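Local structure of ATP-dependent DNA helicase (Mycobacterium smegmatis, 5V9X) at residues I437-R445 against E628-T637; L668-V678 against V856-F866. The protein probably uses ATP hydrolysis to move 3'-to-5' along single-stranded DNA and unwind RNA:DNA duplexes, as a member of the Lhr family of bacterial helicases. All blocks are in the same frame, centred on the assembly; numbering follows the deposited sequence.

Contact 1: I437-R445 against E628-T637; sequences IGCAVTVQR and ELGAAVGAFT
A chi1 of 175° sets Val441 CG1 opposite the backbone N, toward Leu629 and Val633, and thereby turns CG2 to the side of that N, against Phe636; in Phe636 a chi1 of 169° likewise carries the ring to helix 437-445. The two side chains run alongside one another, pointing opposite ways, and Val441 CG2 lies 3.6 Å from Phe636 CG. Val441 CG1 meets Leu629 CD1 at 3.9 Å, so one compact branched residue fills the hole formed by Leu629, Ala632, Val633 and Phe636. The fit is reciprocal, for the Phe636 ring enters a hole bounded by Ile437, Ala440, Val441 and Gln444. The small Ala440 lets the ring come close, CB to Phe636 CZ 3.6 Å, while Gln444 OE1 meets the ring edge near its plane, 3.7 Å from Phe636 CD1, and is also hydrogen-bonded to Arg651. At the more polar end, the bent chain of Arg445 lays its guanidinium over Ala632, whose CB touches one face. Arg445 NH2 stays 4.1 Å from Glu628 OE1, beyond a salt bridge; that carboxylate instead pairs with Arg230. No hydrogen bond joins the segments. The axes of segments 437-445 and 628-637 approach to 9.9 Å, at 109°, a steep crossing with interlocking knobs-into-holes packing, by which helix 627-640 is laid across helix 433-448, itself packed on strands 256-262 and 424-429 of the second parallel helicase sheet.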
loop_
_atom_site.group_PDB
_atom_site.type_symbol
_atom_site.label_atom_id
_atom_site.label_comp_id
_atom_site.label_asym_id
_atom_site.label_seq_id
_atom_site.Cartn_x
_atom_site.Cartn_y
_atom_site.Cartn_z
ATOM N N ILE A 437 -9.896 5.667 18.554
ATOM C CA ILE A 437 -9.075 6.848 18.303
ATOM C C ILE A 437 -8.488 6.794 16.898
ATOM O O ILE A 437 -8.398 7.816 16.207
ATOM C CB ILE A 437 -7.973 6.967 19.372
ATOM C CG1 ILE A 437 -8.594 7.155 20.758
ATOM C CG2 ILE A 437 -7.027 8.111 19.042
ATOM C CD1 ILE A 437 -7.611 6.972 21.890
ATOM N N GLY A 438 -8.089 5.601 16.451
ATOM C CA GLY A 438 -7.542 5.469 15.110
ATOM C C GLY A 438 -8.547 5.822 14.030
ATOM O O GLY A 438 -8.218 6.519 13.067
ATOM N N CYS A 439 -9.787 5.349 14.176
ATOM C CA CYS A 439 -10.824 5.679 13.203
ATOM C C CYS A 439 -11.182 7.160 13.256
ATOM O O CYS A 439 -11.452 7.774 12.216
ATOM C CB CYS A 439 -12.067 4.824 13.446
ATOM S SG CYS A 439 -11.801 3.045 13.295
ATOM N N ALA A 440 -11.194 7.747 14.454
ATOM C CA ALA A 440 -11.558 9.155 14.587
ATOM C C ALA A 440 -10.540 10.058 13.901
ATOM O O ALA A 440 -10.907 10.923 13.095
ATOM C CB ALA A 440 -11.700 9.522 16.065
ATOM N N VAL A 441 -9.253 9.875 14.212
ATOM C CA VAL A 441 -8.212 10.657 13.548
ATOM C C VAL A 441 -8.280 10.460 12.039
ATOM O O VAL A 441 -8.104 11.408 11.266
ATOM C CB VAL A 441 -6.824 10.289 14.105
ATOM C CG1 VAL A 441 -5.729 11.004 13.327
ATOM C CG2 VAL A 441 -6.735 10.635 15.582
ATOM N N THR A 442 -8.554 9.231 11.599
ATOM C CA THR A 442 -8.654 8.964 10.168
ATOM C C THR A 442 -9.787 9.765 9.539
ATOM O O THR A 442 -9.600 10.416 8.505
ATOM C CB THR A 442 -8.847 7.468 9.927
ATOM O OG1 THR A 442 -7.720 6.753 10.448
ATOM C CG2 THR A 442 -8.974 7.186 8.441
ATOM N N VAL A 443 -10.974 9.731 10.154
ATOM C CA VAL A 443 -12.089 10.544 9.672
ATOM C C VAL A 443 -11.714 12.020 9.684
ATOM O O VAL A 443 -12.039 12.768 8.754
ATOM C CB VAL A 443 -13.349 10.273 10.517
ATOM C CG1 VAL A 443 -14.415 11.329 10.254
ATOM C CG2 VAL A 443 -13.893 8.886 10.225
ATOM N N GLN A 444 -11.013 12.455 10.733
ATOM C CA GLN A 444 -10.598 13.850 10.833
ATOM C C GLN A 444 -9.700 14.244 9.665
ATOM O O GLN A 444 -9.936 15.260 9.001
ATOM C CB GLN A 444 -9.887 14.074 12.167
ATOM C CG GLN A 444 -9.317 15.462 12.356
ATOM C CD GLN A 444 -8.542 15.586 13.651
ATOM O OE1 GLN A 444 -9.116 15.835 14.712
ATOM N NE2 GLN A 444 -7.227 15.401 13.575
ATOM N N ARG A 445 -8.665 13.444 9.396
ATOM C CA ARG A 445 -7.741 13.765 8.313
ATOM C C ARG A 445 -8.409 13.651 6.947
ATOM O O ARG A 445 -8.057 14.399 6.027
ATOM C CB ARG A 445 -6.514 12.854 8.382
ATOM C CG ARG A 445 -5.803 12.845 9.733
ATOM C CD ARG A 445 -4.713 13.899 9.818
ATOM N NE ARG A 445 -3.477 13.465 9.169
ATOM C CZ ARG A 445 -2.382 14.210 9.074
ATOM N NH1 ARG A 445 -2.365 15.435 9.581
ATOM N NH2 ARG A 445 -1.303 13.735 8.468
ATOM N N GLU A 628 4.045 11.791 10.737
ATOM C CA GLU A 628 3.118 12.919 10.721
ATOM C C GLU A 628 1.730 12.500 11.184
ATOM O O GLU A 628 1.063 13.239 11.917
ATOM C CB GLU A 628 3.054 13.543 9.327
ATOM C CG GLU A 628 3.870 14.819 9.194
ATOM C CD GLU A 628 3.434 15.672 8.019
ATOM O OE1 GLU A 628 2.293 15.484 7.542
ATOM O OE2 GLU A 628 4.230 16.528 7.572
ATOM N N LEU A 629 1.271 11.318 10.764
ATOM C CA LEU A 629 -0.001 10.817 11.273
ATOM C C LEU A 629 0.108 10.431 12.742
ATOM O O LEU A 629 -0.853 10.602 13.502
ATOM C CB LEU A 629 -0.478 9.625 10.442
ATOM C CG LEU A 629 -1.822 9.048 10.895
ATOM C CD1 LEU A 629 -2.925 10.092 10.770
ATOM C CD2 LEU A 629 -2.173 7.788 10.122
ATOM N N GLY A 630 1.263 9.913 13.158
ATOM C CA GLY A 630 1.465 9.640 14.569
ATOM C C GLY A 630 1.364 10.892 15.415
ATOM O O GLY A 630 0.795 10.871 16.509
ATOM N N ALA A 631 1.914 12.002 14.916
ATOM C CA ALA A 631 1.767 13.280 15.605
ATOM C C ALA A 631 0.301 13.677 15.707
ATOM O O ALA A 631 -0.171 14.091 16.772
ATOM C CB ALA A 631 2.571 14.358 14.879
ATOM N N ALA A 632 -0.441 13.545 14.602
ATOM C CA ALA A 632 -1.854 13.911 14.603
ATOM C C ALA A 632 -2.654 13.080 15.597
ATOM O O ALA A 632 -3.632 13.574 16.174
ATOM C CB ALA A 632 -2.434 13.760 13.197
ATOM N N VAL A 633 -2.255 11.826 15.815
ATOM C CA VAL A 633 -2.969 10.967 16.757
ATOM C C VAL A 633 -2.798 11.481 18.181
ATOM O O VAL A 633 -3.763 11.552 18.952
ATOM C CB VAL A 633 -2.492 9.510 16.619
ATOM C CG1 VAL A 633 -2.927 8.688 17.819
ATOM C CG2 VAL A 633 -3.026 8.897 15.331
ATOM N N GLY A 634 -1.570 11.846 18.551
ATOM C CA GLY A 634 -1.337 12.359 19.891
ATOM C C GLY A 634 -1.991 13.707 20.124
ATOM O O GLY A 634 -2.555 13.956 21.192
ATOM N N ALA A 635 -1.921 14.596 19.128
ATOM C CA ALA A 635 -2.571 15.896 19.248
ATOM C C ALA A 635 -4.083 15.756 19.367
ATOM O O ALA A 635 -4.735 16.591 20.005
ATOM C CB ALA A 635 -2.207 16.775 18.051
ATOM N N PHE A 636 -4.657 14.715 18.760
ATOM C CA PHE A 636 -6.079 14.446 18.939
ATOM C C PHE A 636 -6.364 13.927 20.341
ATOM O O PHE A 636 -7.331 14.352 20.982
ATOM C CB PHE A 636 -6.555 13.445 17.881
ATOM C CG PHE A 636 -7.935 12.890 18.132
ATOM C CD1 PHE A 636 -9.052 13.491 17.576
ATOM C CD2 PHE A 636 -8.112 11.749 18.906
ATOM C CE1 PHE A 636 -10.319 12.974 17.799
ATOM C CE2 PHE A 636 -9.377 11.233 19.133
ATOM C CZ PHE A 636 -10.480 11.845 18.578
ATOM N N THR A 637 -5.538 12.998 20.827
ATOM C CA THR A 637 -5.758 12.427 22.151
ATOM C C THR A 637 -5.604 13.485 23.234
ATOM O O THR A 637 -6.438 13.589 24.141
ATOM C CB THR A 637 -4.790 11.267 22.390
ATOM O OG1 THR A 637 -4.992 10.262 21.389
ATOM C CG2 THR A 637 -5.015 10.661 23.766
#

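Contact 2: L668-V678 against V856-F866; sequences LLREQREATGV and VEVETATPSPF
Gln672 and Phe866 form the dense end of this contact. With CG anti to the backbone N (chi1 -176°) and a bend at chi2, the glutamine lies over one ring face: Gln672 CG sits 3.7 Å from the Phe866 ring centroid, a CH-pi contact, and the amide is stacked with its plane 25° from that of the ring. Gln672 OE1 accepts the backbone N-H of Phe866, OE1 to N 2.7 Å, from a donor tilted out of the carbonyl plane. A glutamine suits this place because its methylenes meet the ring while its amide serves the backbone; NE2 adds only weak bonds to Ser864 OG and Thr676 OG1. Ser864 is the N-cap of helix 865-870, its OG bonded to Ala867 N and also to Glu688. Rigid Pro865, in the first turn, is a knob among Leu668, Glu671, Gln672 and Ala675, with its CG 3.8 Å from Glu671 CB. Small Ala675 admits Ser864, CB to CB 3.5 Å. Toward strand 854-859, an edge of the mixed sheet, the contact thins: Thr676 CG2 still reaches Val858 CG1 at 3.7 Å, but Val678 CG2 and Val856 CG2 are 4.3 Å apart, and the neighbouring Gly677, Glu857 and Glu859 are exposed to solvent.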
loop_
_atom_site.group_PDB
_atom_site.type_symbol
_atom_site.label_atom_id
_atom_site.label_comp_id
_atom_site.label_asym_id
_atom_site.label_seq_id
_atom_site.Cartn_x
_atom_site.Cartn_y
_atom_site.Cartn_z
ATOM N N LEU A 668 -12.765 6.222 27.738
ATOM C CA LEU A 668 -11.407 5.737 27.506
ATOM C C LEU A 668 -10.374 6.755 27.970
ATOM O O LEU A 668 -9.428 6.415 28.689
ATOM C CB LEU A 668 -11.216 5.416 26.024
ATOM C CG LEU A 668 -9.797 5.083 25.562
ATOM C CD1 LEU A 668 -9.299 3.807 26.218
ATOM C CD2 LEU A 668 -9.754 4.964 24.051
ATOM N N LEU A 669 -10.545 8.016 27.571
ATOM C CA LEU A 669 -9.575 9.042 27.938
ATOM C C LEU A 669 -9.649 9.369 29.423
ATOM O O LEU A 669 -8.620 9.615 30.061
ATOM C CB LEU A 669 -9.798 10.292 27.091
ATOM C CG LEU A 669 -9.636 10.043 25.592
ATOM C CD1 LEU A 669 -9.981 11.286 24.791
ATOM C CD2 LEU A 669 -8.222 9.577 25.288
ATOM N N ARG A 670 -10.857 9.377 29.990
ATOM C CA ARG A 670 -10.997 9.585 31.428
ATOM C C ARG A 670 -10.245 8.516 32.210
ATOM O O ARG A 670 -9.445 8.829 33.099
ATOM C CB ARG A 670 -12.478 9.600 31.817
ATOM C CG ARG A 670 -12.714 9.743 33.312
ATOM C CD ARG A 670 -14.191 9.863 33.656
ATOM N NE ARG A 670 -14.982 8.747 33.147
ATOM C CZ ARG A 670 -14.989 7.527 33.678
ATOM N NH1 ARG A 670 -14.235 7.252 34.732
ATOM N NH2 ARG A 670 -15.748 6.577 33.147
ATOM N N GLU A 671 -10.478 7.242 31.878
ATOM C CA GLU A 671 -9.810 6.154 32.589
ATOM C C GLU A 671 -8.300 6.205 32.396
ATOM O O GLU A 671 -7.540 5.941 33.335
ATOM C CB GLU A 671 -10.353 4.805 32.126
ATOM C CG GLU A 671 -11.785 4.521 32.537
ATOM C CD GLU A 671 -12.216 3.118 32.163
ATOM O OE1 GLU A 671 -11.374 2.197 32.240
ATOM O OE2 GLU A 671 -13.390 2.935 31.784
ATOM N N GLN A 672 -7.844 6.523 31.181
ATOM C CA GLN A 672 -6.410 6.676 30.959
ATOM C C GLN A 672 -5.860 7.842 31.767
ATOM O O GLN A 672 -4.749 7.767 32.306
ATOM C CB GLN A 672 -6.119 6.873 29.473
ATOM C CG GLN A 672 -4.637 6.943 29.150
ATOM C CD GLN A 672 -3.914 5.656 29.493
ATOM O OE1 GLN A 672 -4.461 4.567 29.335
ATOM N NE2 GLN A 672 -2.683 5.775 29.974
ATOM N N ARG A 673 -6.629 8.928 31.862
ATOM C CA ARG A 673 -6.231 10.052 32.699
ATOM C C ARG A 673 -6.216 9.657 34.173
ATOM O O ARG A 673 -5.311 10.050 34.916
ATOM C CB ARG A 673 -7.173 11.233 32.454
ATOM C CG ARG A 673 -6.521 12.603 32.539
ATOM C CD ARG A 673 -7.447 13.701 32.024
ATOM N NE ARG A 673 -8.756 13.680 32.675
ATOM C CZ ARG A 673 -9.885 13.307 32.078
ATOM N NH1 ARG A 673 -9.876 12.928 30.807
ATOM N NH2 ARG A 673 -11.028 13.320 32.751
ATOM N N GLU A 674 -7.201 8.869 34.610
ATOM C CA GLU A 674 -7.228 8.426 36.000
ATOM C C GLU A 674 -6.085 7.469 36.312
ATOM O O GLU A 674 -5.663 7.368 37.468
ATOM C CB GLU A 674 -8.565 7.757 36.319
ATOM C CG GLU A 674 -9.765 8.685 36.267
ATOM C CD GLU A 674 -11.075 7.942 36.446
ATOM O OE1 GLU A 674 -11.039 6.709 36.641
ATOM O OE2 GLU A 674 -12.141 8.591 36.389
ATOM N N ALA A 675 -5.572 6.764 35.308
ATOM C CA ALA A 675 -4.548 5.758 35.555
ATOM C C ALA A 675 -3.134 6.335 35.545
ATOM O O ALA A 675 -2.311 5.954 36.386
ATOM C CB ALA A 675 -4.664 4.632 34.527
ATOM N N THR A 676 -2.828 7.245 34.616
ATOM C CA THR A 676 -1.491 7.822 34.514
ATOM C C THR A 676 -1.488 9.333 34.742
ATOM O O THR A 676 -0.488 9.994 34.446
ATOM C CB THR A 676 -0.855 7.510 33.158
ATOM O OG1 THR A 676 -1.695 7.989 32.101
ATOM C CG2 THR A 676 -0.645 6.011 32.996
ATOM N N GLY A 677 -2.577 9.900 35.259
ATOM C CA GLY A 677 -2.617 11.323 35.516
ATOM C C GLY A 677 -2.837 12.141 34.261
ATOM O O GLY A 677 -3.747 12.977 34.205
ATOM N N VAL A 678 -2.013 11.898 33.241
ATOM C CA VAL A 678 -2.116 12.559 31.947
ATOM C C VAL A 678 -2.159 11.488 30.868
ATOM O O VAL A 678 -1.814 10.327 31.096
ATOM C CB VAL A 678 -0.945 13.534 31.692
ATOM C CG1 VAL A 678 -0.894 14.604 32.777
ATOM C CG2 VAL A 678 0.373 12.772 31.622
ATOM N N VAL A 856 6.812 11.777 31.334
ATOM C CA VAL A 856 6.249 11.582 32.664
ATOM C C VAL A 856 6.473 10.136 33.082
ATOM O O VAL A 856 6.130 9.210 32.338
ATOM C CB VAL A 856 4.748 11.930 32.700
ATOM C CG1 VAL A 856 4.169 11.658 34.078
ATOM C CG2 VAL A 856 4.527 13.383 32.297
ATOM N N GLU A 857 7.056 9.943 34.265
ATOM C CA GLU A 857 7.160 8.622 34.871
ATOM C C GLU A 857 5.989 8.415 35.818
ATOM O O GLU A 857 5.673 9.295 36.627
ATOM C CB GLU A 857 8.474 8.459 35.637
ATOM C CG GLU A 857 9.713 8.865 34.876
ATOM C CD GLU A 857 10.988 8.403 35.560
ATOM O OE1 GLU A 857 10.955 7.346 36.226
ATOM O OE2 GLU A 857 12.020 9.098 35.437
ATOM N N VAL A 858 5.350 7.255 35.721
ATOM C CA VAL A 858 4.255 6.895 36.611
ATOM C C VAL A 858 4.321 5.398 36.875
ATOM O O VAL A 858 4.653 4.611 35.982
ATOM C CB VAL A 858 2.884 7.307 36.027
ATOM C CG1 VAL A 858 2.610 6.587 34.712
ATOM C CG2 VAL A 858 1.768 7.055 37.034
ATOM N N GLU A 859 4.041 5.010 38.114
ATOM C CA GLU A 859 3.932 3.611 38.496
ATOM C C GLU A 859 2.472 3.294 38.785
ATOM O O GLU A 859 1.822 3.998 39.565
ATOM C CB GLU A 859 4.798 3.296 39.718
ATOM C CG GLU A 859 4.638 1.871 40.224
ATOM C CD GLU A 859 5.671 1.498 41.268
ATOM O OE1 GLU A 859 6.768 2.097 41.259
ATOM O OE2 GLU A 859 5.386 0.610 42.097
ATOM N N THR A 860 1.963 2.246 38.148
ATOM C CA THR A 860 0.571 1.848 38.276
ATOM C C THR A 860 0.473 0.495 38.968
ATOM O O THR A 860 1.377 -0.339 38.867
ATOM C CB THR A 860 -0.110 1.783 36.904
ATOM O OG1 THR A 860 0.756 1.125 35.970
ATOM C CG2 THR A 860 -0.422 3.184 36.398
ATOM N N ALA A 861 -0.632 0.294 39.688
ATOM C CA ALA A 861 -0.875 -0.996 40.325
ATOM C C ALA A 861 -1.352 -2.036 39.323
ATOM O O ALA A 861 -1.080 -3.230 39.495
ATOM C CB ALA A 861 -1.897 -0.842 41.453
ATOM N N THR A 862 -2.054 -1.603 38.281
ATOM C CA THR A 862 -2.564 -2.456 37.221
ATOM C C THR A 862 -2.467 -1.687 35.912
ATOM O O THR A 862 -2.579 -0.455 35.908
ATOM C CB THR A 862 -4.017 -2.887 37.494
ATOM O OG1 THR A 862 -4.489 -3.732 36.438
ATOM C CG2 THR A 862 -4.930 -1.675 37.626
ATOM N N PRO A 863 -2.222 -2.375 34.797
ATOM C CA PRO A 863 -2.028 -1.677 33.520
ATOM C C PRO A 863 -3.174 -0.732 33.180
ATOM O O PRO A 863 -4.351 -1.082 33.295
ATOM C CB PRO A 863 -1.928 -2.824 32.509
ATOM C CG PRO A 863 -1.370 -3.951 33.292
ATOM C CD PRO A 863 -1.930 -3.817 34.683
ATOM N N SER A 864 -2.810 0.479 32.760
ATOM C CA SER A 864 -3.732 1.504 32.288
ATOM C C SER A 864 -4.436 1.017 31.025
ATOM O O SER A 864 -3.998 0.029 30.417
ATOM C CB SER A 864 -2.977 2.809 32.018
ATOM O OG SER A 864 -2.112 2.679 30.904
ATOM N N PRO A 865 -5.528 1.663 30.601
ATOM C CA PRO A 865 -6.165 1.256 29.337
ATOM C C PRO A 865 -5.213 1.230 28.150
ATOM O O PRO A 865 -5.263 0.292 27.345
ATOM C CB PRO A 865 -7.269 2.306 29.156
ATOM C CG PRO A 865 -7.621 2.710 30.538
ATOM C CD PRO A 865 -6.330 2.671 31.320
ATOM N N PHE A 866 -4.338 2.233 28.024
ATOM C CA PHE A 866 -3.390 2.247 26.914
ATOM C C PHE A 866 -2.371 1.123 27.044
ATOM O O PHE A 866 -2.020 0.475 26.051
ATOM C CB PHE A 866 -2.679 3.599 26.834
ATOM C CG PHE A 866 -3.520 4.701 26.249
ATOM C CD1 PHE A 866 -4.894 4.567 26.128
ATOM C CD2 PHE A 866 -2.927 5.871 25.806
ATOM C CE1 PHE A 866 -5.660 5.583 25.587
ATOM C CE2 PHE A 866 -3.687 6.889 25.263
ATOM C CZ PHE A 866 -5.055 6.744 25.153
#

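After building the first parallel sheet and all but the last strand of the second, the chain enters helix 433-448; 182 residues separate segments 437-445 and 628-637, where helix 627-640 returns to close the loop of contact 1. Only after that does helix 661-676 open contact 2, whose segments 668-678 and 856-866 are 177 residues apart, a loop that passes through most of the mixed sheet. The two loops therefore follow in series, neither nested nor crossing. Their centres lie 20 Å apart, yet they touch: Ile437 CD1 packs on Leu668 CD2 at 3.6 Å, and Thr637 CG2 on Leu669 CD2 at 3.7 Å. Together they link the second parallel helicase sheet, through helices 433-448, 627-640 and 661-676, to the C-terminal mixed sheet.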